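Local coordinates for protein hyaluronidase (Thermobaculum terrenum, PDB 5DIY) that probably hydrolyses N-acetylglucosamine from modified proteins as a family 84 glycoside hydrolase, here in a variant whose predicted proton donor has been replaced, at residues F167-P172 against W192-V197; P172-R178 against E209-L214; D299-M304 against R360-Q364; E378-W382 against F432-C437. One frame throughout, in Å; residues are numbered along the deposited sequence.

Contact 1 of 4, residues F167-P172 against W192-V197. With NAG (2-acetamido-2-deoxy-beta-D-glucopyranose), chain E.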
loop_
_atom_site.group_PDB
_atom_site.type_symbol
_atom_site.label_atom_id
_atom_site.label_comp_id
_atom_site.label_asym_id
_atom_site.label_seq_id
_atom_site.Cartn_x
_atom_site.Cartn_y
_atom_site.Cartn_z
ATOM N N PHE C 167 3.413 -13.281 15.000
ATOM C CA PHE C 167 3.545 -11.913 15.494
ATOM C C PHE C 167 4.677 -11.258 14.712
ATOM O O PHE C 167 5.855 -11.523 14.980
ATOM C CB PHE C 167 3.812 -11.915 17.002
ATOM C CG PHE C 167 2.651 -12.440 17.812
ATOM C CD1 PHE C 167 2.506 -13.806 18.047
ATOM C CD2 PHE C 167 1.680 -11.572 18.312
ATOM C CE1 PHE C 167 1.429 -14.297 18.777
ATOM C CE2 PHE C 167 0.598 -12.056 19.041
ATOM C CZ PHE C 167 0.474 -13.421 19.276
ATOM N N TYR C 168 4.305 -10.420 13.738
ATOM C CA TYR C 168 5.239 -9.867 12.737
ATOM C C TYR C 168 5.395 -8.339 12.750
ATOM O O TYR C 168 6.081 -7.784 11.893
ATOM C CB TYR C 168 4.843 -10.340 11.324
ATOM C CG TYR C 168 3.418 -10.026 10.901
ATOM C CD1 TYR C 168 3.063 -8.764 10.420
ATOM C CD2 TYR C 168 2.432 -11.002 10.967
ATOM C CE1 TYR C 168 1.753 -8.486 10.029
ATOM C CE2 TYR C 168 1.128 -10.740 10.582
ATOM C CZ TYR C 168 0.789 -9.485 10.108
ATOM O OH TYR C 168 -0.511 -9.250 9.735
ATOM N N CYS C 169 4.778 -7.670 13.718
ATOM C CA CYS C 169 4.863 -6.223 13.846
ATOM C C CYS C 169 4.640 -5.801 15.286
ATOM O O CYS C 169 4.294 -6.623 16.133
ATOM C CB CYS C 169 3.820 -5.549 12.952
ATOM S SG CYS C 169 2.094 -5.917 13.354
ATOM N N ASN C 170 4.845 -4.511 15.539
ATOM C CA ASN C 170 4.527 -3.870 16.819
ATOM C C ASN C 170 5.578 -4.158 17.907
ATOM O O ASN C 170 6.630 -3.526 17.884
ATOM C CB ASN C 170 3.065 -4.162 17.239
ATOM C CG ASN C 170 2.562 -3.248 18.343
ATOM O OD1 ASN C 170 3.205 -2.269 18.718
ATOM N ND2 ASN C 170 1.391 -3.569 18.867
ATOM N N ASP C 171 5.330 -5.097 18.825
ATOM C CA ASP C 171 6.187 -5.267 20.006
ATOM C C ASP C 171 7.351 -6.219 19.685
ATOM O O ASP C 171 7.138 -7.431 19.578
ATOM C CB ASP C 171 5.353 -5.792 21.189
ATOM C CG ASP C 171 6.134 -5.848 22.511
ATOM O OD1 ASP C 171 7.371 -5.644 22.538
ATOM O OD2 ASP C 171 5.482 -6.103 23.545
ATOM N N PRO C 172 8.586 -5.680 19.555
ATOM C CA PRO C 172 9.724 -6.544 19.229
ATOM C C PRO C 172 10.232 -7.395 20.405
ATOM O O PRO C 172 11.021 -8.315 20.180
ATOM C CB PRO C 172 10.797 -5.543 18.809
ATOM C CG PRO C 172 10.531 -4.355 19.663
ATOM C CD PRO C 172 9.036 -4.307 19.859
ATOM N N TRP C 192 9.551 -9.329 9.223
ATOM C CA TRP C 192 9.041 -8.354 10.171
ATOM C C TRP C 192 8.567 -7.133 9.376
ATOM O O TRP C 192 9.245 -6.710 8.438
ATOM C CB TRP C 192 10.165 -7.973 11.136
ATOM C CG TRP C 192 9.758 -7.043 12.197
ATOM C CD1 TRP C 192 9.989 -5.707 12.234
ATOM C CD2 TRP C 192 9.043 -7.364 13.387
ATOM N NE1 TRP C 192 9.453 -5.167 13.371
ATOM C CE2 TRP C 192 8.864 -6.163 14.101
ATOM C CE3 TRP C 192 8.525 -8.548 13.918
ATOM C CZ2 TRP C 192 8.201 -6.113 15.325
ATOM C CZ3 TRP C 192 7.861 -8.497 15.138
ATOM C CH2 TRP C 192 7.709 -7.291 15.826
ATOM N N THR C 193 7.416 -6.571 9.738
ATOM C CA THR C 193 6.822 -5.452 8.976
ATOM C C THR C 193 7.020 -4.074 9.610
ATOM O O THR C 193 6.792 -3.063 8.952
ATOM C CB THR C 193 5.313 -5.684 8.654
ATOM O OG1 THR C 193 4.512 -5.498 9.828
ATOM C CG2 THR C 193 5.073 -7.092 8.104
ATOM N N GLY C 194 7.440 -4.034 10.874
ATOM C CA GLY C 194 7.831 -2.792 11.551
ATOM C C GLY C 194 6.900 -2.517 12.715
ATOM O O GLY C 194 6.276 -3.442 13.216
ATOM N N PRO C 195 6.804 -1.251 13.167
ATOM C CA PRO C 195 5.885 -0.946 14.280
ATOM C C PRO C 195 4.404 -1.247 14.004
ATOM O O PRO C 195 3.671 -1.555 14.933
ATOM C CB PRO C 195 6.102 0.554 14.521
ATOM C CG PRO C 195 7.479 0.812 14.020
ATOM C CD PRO C 195 7.659 -0.098 12.836
ATOM N N ASN C 196 3.984 -1.157 12.743
ATOM C CA ASN C 196 2.606 -1.462 12.326
ATOM C C ASN C 196 2.625 -2.473 11.191
ATOM O O ASN C 196 3.702 -2.855 10.717
ATOM C CB ASN C 196 1.895 -0.182 11.868
ATOM C CG ASN C 196 2.044 0.955 12.866
ATOM O OD1 ASN C 196 1.389 0.960 13.911
ATOM N ND2 ASN C 196 2.907 1.918 12.553
ATOM N N VAL C 197 1.439 -2.898 10.755
ATOM C CA VAL C 197 1.303 -3.784 9.597
ATOM C C VAL C 197 1.864 -3.054 8.382
ATOM O O VAL C 197 2.767 -3.554 7.713
ATOM C CB VAL C 197 -0.169 -4.217 9.352
ATOM C CG1 VAL C 197 -0.313 -4.951 8.026
ATOM C CG2 VAL C 197 -0.669 -5.083 10.500
HETATM C C1 NAG E . -1.019 -8.452 6.314
HETATM C C2 NAG E . -0.474 -9.582 5.418
HETATM C C3 NAG E . -0.258 -9.178 3.957
HETATM C C4 NAG E . -1.166 -8.017 3.586
HETATM C C5 NAG E . -0.795 -6.821 4.448
HETATM C C6 NAG E . -1.662 -5.584 4.164
HETATM C C7 NAG E . 1.862 -9.528 6.234
HETATM C C8 NAG E . 2.968 -10.369 6.809
HETATM N N2 NAG E . 0.727 -10.184 5.988
HETATM O O3 NAG E . -0.519 -10.309 3.119
HETATM O O4 NAG E . -0.974 -7.658 2.218
HETATM O O5 NAG E . -0.790 -7.117 5.848
HETATM O O6 NAG E . -3.059 -5.873 4.266
HETATM O O7 NAG E . 2.006 -8.331 6.024
#
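The carbonyl oxygen of Y168 takes the N-H of T193 in a nearly straight bond, Y168 O to T193 N 2.8 Å with 171° at the hydrogen. That oxygen also lies 3.2 Å above the indole plane of W192, offset toward the rim, and C169 CA rests on the indole as well. W192 gets there because CG stands anti to its backbone N (chi1 -177°), which lays the indole under the Y168-C169 backbone. An alanine at W192 is likely to leave Y168 O and C169 without this flat support. Farther along, N170 N donates to G194 O at 2.9 Å, in the carbonyl plane. The acetamido methyl C8 of NAG sits over the centre of one face of the Y168 ring, while T193 comes in beside it, CG2 3.5 Å from Y168 CD1. Y168 OH is hydrogen-bonded to OD1 of N120, the engineered residue at the predicted proton-donor position. Two loops after adjacent parallel strands thus line the sugar site, as at the catalytic end of a TIM barrel.

Contact 2 of 4, residues P172-R178 against E209-L214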
loop_
_atom_site.group_PDB
_atom_site.type_symbol
_atom_site.label_atom_id
_atom_site.label_comp_id
_atom_site.label_asym_id
_atom_site.label_seq_id
_atom_site.Cartn_x
_atom_site.Cartn_y
_atom_site.Cartn_z
ATOM N N PRO C 172 8.586 -5.680 19.555
ATOM C CA PRO C 172 9.724 -6.544 19.229
ATOM C C PRO C 172 10.232 -7.395 20.405
ATOM O O PRO C 172 11.021 -8.315 20.180
ATOM C CB PRO C 172 10.797 -5.543 18.809
ATOM C CG PRO C 172 10.531 -4.355 19.663
ATOM C CD PRO C 172 9.036 -4.307 19.859
ATOM N N ASN C 173 9.788 -7.103 21.632
ATOM C CA ASN C 173 10.218 -7.848 22.823
ATOM C C ASN C 173 9.207 -8.879 23.316
ATOM O O ASN C 173 9.324 -9.371 24.434
ATOM C CB ASN C 173 10.594 -6.861 23.938
ATOM C CG ASN C 173 11.809 -6.029 23.582
ATOM O OD1 ASN C 173 11.778 -4.803 23.640
ATOM N ND2 ASN C 173 12.885 -6.695 23.189
ATOM N N LEU C 174 8.247 -9.241 22.465
ATOM C CA LEU C 174 7.224 -10.225 22.816
ATOM C C LEU C 174 7.868 -11.590 23.065
ATOM O O LEU C 174 8.843 -11.950 22.400
ATOM C CB LEU C 174 6.192 -10.324 21.688
ATOM C CG LEU C 174 4.867 -11.028 21.976
ATOM C CD1 LEU C 174 3.986 -10.171 22.875
ATOM C CD2 LEU C 174 4.153 -11.343 20.671
ATOM N N GLU C 175 7.326 -12.332 24.030
ATOM C CA GLU C 175 7.872 -13.634 24.435
ATOM C C GLU C 175 7.985 -14.609 23.260
ATOM O O GLU C 175 9.015 -15.265 23.087
ATOM C CB GLU C 175 7.010 -14.246 25.549
ATOM C CG GLU C 175 7.485 -15.601 26.060
ATOM C CD GLU C 175 6.650 -16.113 27.221
ATOM O OE1 GLU C 175 6.814 -15.592 28.341
ATOM O OE2 GLU C 175 5.835 -17.041 27.015
ATOM N N TYR C 176 6.913 -14.700 22.475
ATOM C CA TYR C 176 6.894 -15.469 21.231
ATOM C C TYR C 176 8.150 -15.211 20.363
ATOM O O TYR C 176 8.800 -16.154 19.915
ATOM C CB TYR C 176 5.595 -15.153 20.457
ATOM C CG TYR C 176 5.571 -15.627 19.023
ATOM C CD1 TYR C 176 6.166 -14.865 18.015
ATOM C CD2 TYR C 176 4.941 -16.818 18.662
ATOM C CE1 TYR C 176 6.155 -15.288 16.700
ATOM C CE2 TYR C 176 4.920 -17.243 17.339
ATOM C CZ TYR C 176 5.535 -16.472 16.365
ATOM O OH TYR C 176 5.540 -16.868 15.048
ATOM N N LEU C 177 8.478 -13.939 20.141
ATOM C CA LEU C 177 9.646 -13.551 19.333
ATOM C C LEU C 177 10.981 -13.970 19.962
ATOM O O LEU C 177 11.909 -14.370 19.249
ATOM C CB LEU C 177 9.663 -12.042 19.100
ATOM C CG LEU C 177 8.532 -11.489 18.231
ATOM C CD1 LEU C 177 8.486 -9.972 18.322
ATOM C CD2 LEU C 177 8.690 -11.952 16.785
ATOM N N ARG C 178 11.073 -13.858 21.288
ATOM C CA ARG C 178 12.264 -14.296 22.033
ATOM C C ARG C 178 12.448 -15.816 21.974
ATOM O O ARG C 178 13.572 -16.298 21.816
ATOM C CB ARG C 178 12.207 -13.809 23.487
ATOM C CG ARG C 178 12.728 -12.384 23.697
ATOM C CD ARG C 178 11.915 -11.591 24.722
ATOM N NE ARG C 178 11.519 -12.404 25.879
ATOM C CZ ARG C 178 10.487 -12.159 26.694
ATOM N NH1 ARG C 178 9.697 -11.095 26.536
ATOM N NH2 ARG C 178 10.242 -13.000 27.694
ATOM N N GLU C 209 16.157 -3.555 18.216
ATOM C CA GLU C 209 15.398 -4.323 19.203
ATOM C C GLU C 209 14.945 -5.653 18.628
ATOM O O GLU C 209 15.128 -6.691 19.257
ATOM C CB GLU C 209 14.182 -3.548 19.700
ATOM C CG GLU C 209 14.518 -2.341 20.551
ATOM C CD GLU C 209 13.276 -1.562 20.932
ATOM O OE1 GLU C 209 12.772 -0.790 20.085
ATOM O OE2 GLU C 209 12.796 -1.731 22.072
ATOM N N VAL C 210 14.383 -5.616 17.419
ATOM C CA VAL C 210 13.944 -6.834 16.729
ATOM C C VAL C 210 15.118 -7.814 16.585
ATOM O O VAL C 210 14.975 -9.006 16.866
ATOM C CB VAL C 210 13.335 -6.548 15.332
ATOM C CG1 VAL C 210 13.006 -7.854 14.601
ATOM C CG2 VAL C 210 12.066 -5.706 15.443
ATOM N N GLN C 211 16.262 -7.292 16.146
ATOM C CA GLN C 211 17.479 -8.081 15.968
ATOM C C GLN C 211 17.903 -8.807 17.250
ATOM O O GLN C 211 18.319 -9.958 17.184
ATOM C CB GLN C 211 18.624 -7.197 15.434
ATOM C CG GLN C 211 20.017 -7.818 15.511
ATOM C CD GLN C 211 21.074 -7.025 14.759
ATOM O OE1 GLN C 211 20.886 -5.849 14.445
ATOM N NE2 GLN C 211 22.199 -7.668 14.474
ATOM N N LYS C 212 17.784 -8.139 18.398
ATOM C CA LYS C 212 18.143 -8.734 19.694
ATOM C C LYS C 212 17.245 -9.913 20.039
ATOM O O LYS C 212 17.741 -10.981 20.381
ATOM C CB LYS C 212 18.092 -7.698 20.824
ATOM C CG LYS C 212 19.157 -6.616 20.732
ATOM N N SER C 213 15.930 -9.722 19.931
ATOM C CA SER C 213 14.968 -10.791 20.226
ATOM C C SER C 213 15.113 -11.983 19.288
ATOM O O SER C 213 15.058 -13.130 19.727
ATOM C CB SER C 213 13.533 -10.269 20.179
ATOM O OG SER C 213 13.345 -9.228 21.115
ATOM N N LEU C 214 15.318 -11.715 18.000
ATOM C CA LEU C 214 15.462 -12.791 17.011
ATOM C C LEU C 214 16.851 -13.442 17.014
ATOM O O LEU C 214 17.029 -14.506 16.422
ATOM C CB LEU C 214 15.126 -12.278 15.605
ATOM C CG LEU C 214 13.682 -11.826 15.369
ATOM C CD1 LEU C 214 13.535 -11.275 13.963
ATOM C CD2 LEU C 214 12.688 -12.956 15.608
HETATM O O HOH W 1 15.903 -14.669 21.736
#
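The carboxamide of N173 and the carboxylate of E209 meet with their planes 62° apart, N173 OD1 lying 3.6 Å from E209 OE2. It is the other branch of the amide that bonds: N173 ND2 gives a weak, bent bond to S213 OG, 3.3 Å long with 128° at the hydrogen. The guanidinium of R178 has one face over E175 CA and, at its edge, NH1 donates in plane to N173 O at 2.7 Å, tying the turn to the first coil of helix 175-183. S213 OG in turn donates to P172 O at 2.7 Å, tilted 30° from the carbonyl plane. Beside this bond the proline ring lies against helix 204-214, P172 CB reaching V210 CG2 at 3.6 Å. Deeper in, L177 packs on L214. One water joins the helices, donating to R178 O at 2.8 Å and to S213 O at 2.7 Å. The hydroxyl of buried S213 thus satisfies the carbonyl of buried P172 while weakly accepting from N173, and a polar seam, continued by the water, runs beside the apolar packing.

Contact 3 of 4, residues D299-M304 against R360-Q364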
loop_
_atom_site.group_PDB
_atom_site.type_symbol
_atom_site.label_atom_id
_atom_site.label_comp_id
_atom_site.label_asym_id
_atom_site.label_seq_id
_atom_site.Cartn_x
_atom_site.Cartn_y
_atom_site.Cartn_z
ATOM N N ASP C 299 7.182 15.227 -19.978
ATOM C CA ASP C 299 6.046 16.119 -20.236
ATOM C C ASP C 299 4.842 15.892 -19.319
ATOM O O ASP C 299 3.938 16.730 -19.286
ATOM C CB ASP C 299 5.591 16.009 -21.702
ATOM C CG ASP C 299 6.597 16.597 -22.686
ATOM O OD1 ASP C 299 7.490 17.373 -22.278
ATOM O OD2 ASP C 299 6.478 16.285 -23.893
ATOM N N ASN C 300 4.814 14.768 -18.607
ATOM C CA ASN C 300 3.781 14.504 -17.607
ATOM C C ASN C 300 4.211 14.820 -16.176
ATOM O O ASN C 300 3.441 14.599 -15.253
ATOM C CB ASN C 300 3.341 13.043 -17.693
ATOM C CG ASN C 300 2.759 12.695 -19.040
ATOM O OD1 ASN C 300 3.318 11.887 -19.773
ATOM N ND2 ASN C 300 1.641 13.314 -19.380
ATOM N N LEU C 301 5.412 15.366 -15.992
ATOM C CA LEU C 301 5.976 15.554 -14.658
ATOM C C LEU C 301 5.179 16.539 -13.793
ATOM O O LEU C 301 4.757 16.180 -12.692
ATOM C CB LEU C 301 7.443 15.982 -14.752
ATOM C CG LEU C 301 8.229 16.170 -13.451
ATOM C CD1 LEU C 301 8.080 14.962 -12.535
ATOM C CD2 LEU C 301 9.694 16.445 -13.762
ATOM N N SER C 302 4.958 17.759 -14.287
ATOM C CA SER C 302 4.255 18.786 -13.490
ATOM C C SER C 302 2.793 18.403 -13.246
ATOM O O SER C 302 2.255 18.664 -12.170
ATOM C CB SER C 302 4.372 20.185 -14.119
ATOM O OG SER C 302 3.721 20.249 -15.377
ATOM N N ALA C 303 2.165 17.761 -14.229
ATOM C CA ALA C 303 0.824 17.202 -14.051
ATOM C C ALA C 303 0.777 16.071 -13.010
ATOM O O ALA C 303 -0.180 15.969 -12.232
ATOM C CB ALA C 303 0.282 16.707 -15.371
ATOM N N MET C 304 1.800 15.219 -13.002
ATOM C CA MET C 304 1.884 14.154 -11.998
ATOM C C MET C 304 2.119 14.736 -10.608
ATOM O O MET C 304 1.449 14.337 -9.663
ATOM C CB MET C 304 2.964 13.117 -12.354
ATOM C CG MET C 304 2.536 12.128 -13.438
ATOM S SD MET C 304 1.065 11.168 -13.039
ATOM C CE MET C 304 1.635 10.241 -11.616
ATOM N N ARG C 360 -4.187 16.715 -19.270
ATOM C CA ARG C 360 -2.855 16.202 -19.610
ATOM C C ARG C 360 -2.749 14.684 -19.420
ATOM O O ARG C 360 -2.392 13.955 -20.353
ATOM C CB ARG C 360 -1.803 16.925 -18.752
ATOM C CG ARG C 360 -0.376 16.386 -18.815
ATOM C CD ARG C 360 0.284 16.577 -20.162
ATOM N NE ARG C 360 0.507 17.991 -20.478
ATOM C CZ ARG C 360 1.295 18.447 -21.457
ATOM N NH1 ARG C 360 1.988 17.618 -22.240
ATOM N NH2 ARG C 360 1.399 19.760 -21.649
ATOM N N LEU C 361 -3.076 14.221 -18.217
ATOM C CA LEU C 361 -2.923 12.803 -17.863
ATOM C C LEU C 361 -3.950 11.923 -18.585
ATOM O O LEU C 361 -3.634 10.789 -18.949
ATOM C CB LEU C 361 -3.003 12.593 -16.341
ATOM C CG LEU C 361 -2.001 13.383 -15.482
ATOM C CD1 LEU C 361 -2.310 13.188 -14.003
ATOM C CD2 LEU C 361 -0.550 13.033 -15.784
ATOM N N SER C 362 -5.159 12.452 -18.797
ATOM C CA SER C 362 -6.210 11.767 -19.582
ATOM C C SER C 362 -5.805 11.485 -21.035
ATOM O O SER C 362 -6.316 10.553 -21.648
ATOM C CB SER C 362 -7.510 12.587 -19.594
ATOM O OG SER C 362 -7.401 13.718 -20.457
ATOM N N THR C 363 -4.918 12.319 -21.575
ATOM C CA THR C 363 -4.387 12.167 -22.934
ATOM C C THR C 363 -3.435 10.960 -23.106
ATOM O O THR C 363 -3.267 10.462 -24.220
ATOM C CB THR C 363 -3.693 13.489 -23.370
ATOM O OG1 THR C 363 -4.647 14.562 -23.322
ATOM C CG2 THR C 363 -3.140 13.407 -24.764
ATOM N N GLN C 364 -2.829 10.490 -22.013
ATOM C CA GLN C 364 -1.847 9.398 -22.060
ATOM C C GLN C 364 -2.536 8.023 -22.056
ATOM O O GLN C 364 -3.454 7.790 -21.269
ATOM C CB GLN C 364 -0.881 9.510 -20.878
ATOM C CG GLN C 364 -0.140 10.837 -20.768
ATOM C CD GLN C 364 0.730 11.130 -21.973
ATOM O OE1 GLN C 364 1.722 10.446 -22.218
ATOM N NE2 GLN C 364 0.364 12.156 -22.733
#
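Extended at its first torsion (chi1 171°), R360 lays its CG on A303 CB at 3.5 Å, and folds at chi2 (67°) and again at chi3 then swing its guanidinium over toward D299. This is helix-to-helix packing: the end of the long helix 340-362, with the turn that follows it, meets the start of the short helix 301-308 and the 3-10 turn leading into it. D299 O lies over one face of the guanidinium, 3.6 Å from R360 NH1, so the carbonyl meets the flat side of the group. The carboxylate of D299 stays apart, D299 OD2 being 5.0 Å from R360 NH1, and any attraction between the charges is probably modest. N300 and Q364 reach for each other from opposite directions, their amide planes 59° apart and N300 CG 3.9 Å from Q364 CG. Beneath these polar groups lies an apolar layer centred on L361, whose CD2 is 3.8 Å from A303 CB. Helix 367-371 joins it through F369, which touches both M304 and L361, and W288 of helix 284-296 also packs on M304. The M304 chain, bent at chi2, sets SD 3.7 Å from L361 CD2.

Contact 4 of 4, residues E378-W382 against F432-C437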
loop_
_atom_site.group_PDB
_atom_site.type_symbol
_atom_site.label_atom_id
_atom_site.label_comp_id
_atom_site.label_asym_id
_atom_site.label_seq_id
_atom_site.Cartn_x
_atom_site.Cartn_y
_atom_site.Cartn_z
ATOM N N GLU C 378 -12.699 10.310 -10.666
ATOM C CA GLU C 378 -13.190 10.972 -9.457
ATOM C C GLU C 378 -12.462 12.294 -9.156
ATOM O O GLU C 378 -13.070 13.208 -8.612
ATOM C CB GLU C 378 -13.196 10.011 -8.261
ATOM C CG GLU C 378 -14.467 9.171 -8.247
ATOM C CD GLU C 378 -14.418 7.937 -7.370
ATOM O OE1 GLU C 378 -13.612 7.867 -6.415
ATOM O OE2 GLU C 378 -15.227 7.027 -7.618
ATOM N N TYR C 379 -11.189 12.401 -9.544
ATOM C CA TYR C 379 -10.457 13.678 -9.488
ATOM C C TYR C 379 -11.150 14.767 -10.319
ATOM O O TYR C 379 -11.371 15.881 -9.829
ATOM C CB TYR C 379 -9.025 13.474 -9.975
ATOM C CG TYR C 379 -8.088 14.654 -9.845
ATOM C CD1 TYR C 379 -7.524 14.983 -8.616
ATOM C CD2 TYR C 379 -7.710 15.405 -10.962
ATOM C CE1 TYR C 379 -6.631 16.033 -8.497
ATOM C CE2 TYR C 379 -6.817 16.462 -10.848
ATOM C CZ TYR C 379 -6.278 16.771 -9.616
ATOM O OH TYR C 379 -5.401 17.818 -9.489
ATOM N N LYS C 380 -11.496 14.445 -11.567
ATOM C CA LYS C 380 -12.250 15.382 -12.413
ATOM C C LYS C 380 -13.595 15.754 -11.794
ATOM O O LYS C 380 -13.966 16.923 -11.794
ATOM C CB LYS C 380 -12.462 14.846 -13.845
ATOM C CG LYS C 380 -13.471 15.667 -14.646
ATOM C CD LYS C 380 -13.215 15.678 -16.139
ATOM C CE LYS C 380 -14.158 16.662 -16.832
ATOM N NZ LYS C 380 -15.594 16.312 -16.621
ATOM N N LEU C 381 -14.327 14.769 -11.287
ATOM C CA LEU C 381 -15.600 15.044 -10.614
ATOM C C LEU C 381 -15.444 16.062 -9.471
ATOM O O LEU C 381 -16.185 17.044 -9.416
ATOM C CB LEU C 381 -16.256 13.746 -10.112
ATOM C CG LEU C 381 -17.312 13.037 -10.990
ATOM C CD1 LEU C 381 -17.161 13.290 -12.488
ATOM C CD2 LEU C 381 -17.349 11.543 -10.698
ATOM N N TRP C 382 -14.470 15.851 -8.583
ATOM C CA TRP C 382 -14.240 16.801 -7.477
ATOM C C TRP C 382 -13.927 18.199 -8.016
ATOM O O TRP C 382 -14.359 19.194 -7.445
ATOM C CB TRP C 382 -13.106 16.338 -6.546
ATOM C CG TRP C 382 -13.453 15.220 -5.587
ATOM C CD1 TRP C 382 -12.825 14.016 -5.483
ATOM C CD2 TRP C 382 -14.474 15.225 -4.580
ATOM N NE1 TRP C 382 -13.399 13.260 -4.490
ATOM C CE2 TRP C 382 -14.412 13.980 -3.916
ATOM C CE3 TRP C 382 -15.445 16.155 -4.182
ATOM C CZ2 TRP C 382 -15.284 13.639 -2.874
ATOM C CZ3 TRP C 382 -16.310 15.816 -3.147
ATOM C CH2 TRP C 382 -16.223 14.567 -2.506
ATOM N N PHE C 432 -18.437 7.476 -3.968
ATOM C CA PHE C 432 -17.135 7.442 -4.647
ATOM C C PHE C 432 -16.348 6.223 -4.181
ATOM O O PHE C 432 -16.377 5.888 -3.008
ATOM C CB PHE C 432 -16.328 8.737 -4.399
ATOM C CG PHE C 432 -16.698 9.895 -5.305
ATOM C CD1 PHE C 432 -17.893 9.920 -6.037
ATOM C CD2 PHE C 432 -15.842 10.989 -5.405
ATOM C CE1 PHE C 432 -18.208 11.005 -6.844
ATOM C CE2 PHE C 432 -16.153 12.069 -6.220
ATOM C CZ PHE C 432 -17.339 12.078 -6.937
ATOM N N ARG C 433 -15.683 5.560 -5.122
ATOM C CA ARG C 433 -14.918 4.337 -4.857
ATOM C C ARG C 433 -13.490 4.605 -4.381
ATOM O O ARG C 433 -12.891 3.741 -3.733
ATOM C CB ARG C 433 -14.851 3.467 -6.115
ATOM C CG ARG C 433 -16.201 2.990 -6.646
ATOM C CD ARG C 433 -16.150 2.869 -8.162
ATOM N NE ARG C 433 -17.259 2.106 -8.732
ATOM C CZ ARG C 433 -17.498 1.970 -10.040
ATOM N NH1 ARG C 433 -16.709 2.553 -10.949
ATOM N NH2 ARG C 433 -18.535 1.241 -10.448
ATOM N N THR C 434 -12.938 5.774 -4.714
ATOM C CA THR C 434 -11.557 6.108 -4.352
ATOM C C THR C 434 -11.487 7.170 -3.271
ATOM O O THR C 434 -12.475 7.853 -2.982
ATOM C CB THR C 434 -10.738 6.616 -5.551
ATOM O OG1 THR C 434 -11.033 7.994 -5.810
ATOM C CG2 THR C 434 -10.977 5.767 -6.798
ATOM N N ARG C 435 -10.293 7.309 -2.700
ATOM C CA ARG C 435 -10.004 8.310 -1.678
ATOM C C ARG C 435 -9.194 9.478 -2.260
ATOM O O ARG C 435 -8.418 10.124 -1.545
ATOM C CB ARG C 435 -9.263 7.645 -0.503
ATOM C CG ARG C 435 -9.184 8.507 0.755
ATOM C CD ARG C 435 -9.751 7.858 2.002
ATOM N NE ARG C 435 -8.751 7.140 2.787
ATOM C CZ ARG C 435 -8.439 7.338 4.076
ATOM N NH1 ARG C 435 -9.017 8.271 4.828
ATOM N NH2 ARG C 435 -7.517 6.561 4.626
ATOM N N VAL C 436 -9.372 9.758 -3.552
ATOM C CA VAL C 436 -8.740 10.929 -4.171
ATOM C C VAL C 436 -9.283 12.207 -3.518
ATOM O O VAL C 436 -10.480 12.316 -3.259
ATOM C CB VAL C 436 -8.911 10.945 -5.713
ATOM C CG1 VAL C 436 -10.348 11.220 -6.132
ATOM C CG2 VAL C 436 -7.960 11.949 -6.350
ATOM N N CYS C 437 -8.373 13.130 -3.211
ATOM C CA CYS C 437 -8.648 14.374 -2.471
ATOM C C CYS C 437 -9.075 14.171 -1.008
ATOM O O CYS C 437 -9.522 15.122 -0.357
ATOM C CB CYS C 437 -9.670 15.256 -3.208
ATOM S SG CYS C 437 -9.334 15.518 -4.964
HETATM O O HOH W 2 -12.837 10.805 -2.935
#
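E378 holds the opposing loop with both carboxylate oxygens. OE1 accepts twice: T434 N reaches E378 OE1 at 2.8 Å on the syn side, T434 OG1 meets E378 OE1 at 2.7 Å on the anti side, 30° out of the carboxylate plane. E378 OE2 takes R433 N at 2.9 Å, on the syn side but somewhat out of that plane. Three donors fix the rotation of the carboxylate and would be expected to stabilise its negative charge. The group lies stacked on the F432 ring, planes 15° apart, and E378 CG is 3.8 Å from the ring centroid in a CH-pi contact. With an alanine here, the N-H groups of R433 and T434 would probably lose their acceptor and the ring the methylene covering its face. F432 in turn points its edge at the face of W382 in an offset edge-to-face pair, centroids 4.9 Å apart and planes at 68°, while C437 CB lies over the opposite indole face. W382 NE1 donates to a water at 3.0 Å, which passes hydrogens to T434 O and V436 O. Farther out, W382 packs on V441 and Y379 on M354, so helix 373-398 touches helices 440-451 and 340-362 as well as the loop after helix 412-428.

In the fold
Following the chain from the N terminus, contact 1 closes a span of 19 residues between the loops after strands 160-164 and 189-192, at the sugar site. Before it closes, contact 2 opens: the two share P172, their segments alternate so that they cross, and their centres are 10 Å apart. Contact 2 links helices 175-183 and 204-214, so together they join consecutive beta-alpha units of the barrel both at the active-site loops and between the outer helices. Contacts 3 and 4 come later, one after the other, on the opposite side of the chain's centre. They close spans of 55 and 49 residues within the helical part, their centres about 17 Å apart, without touching each other.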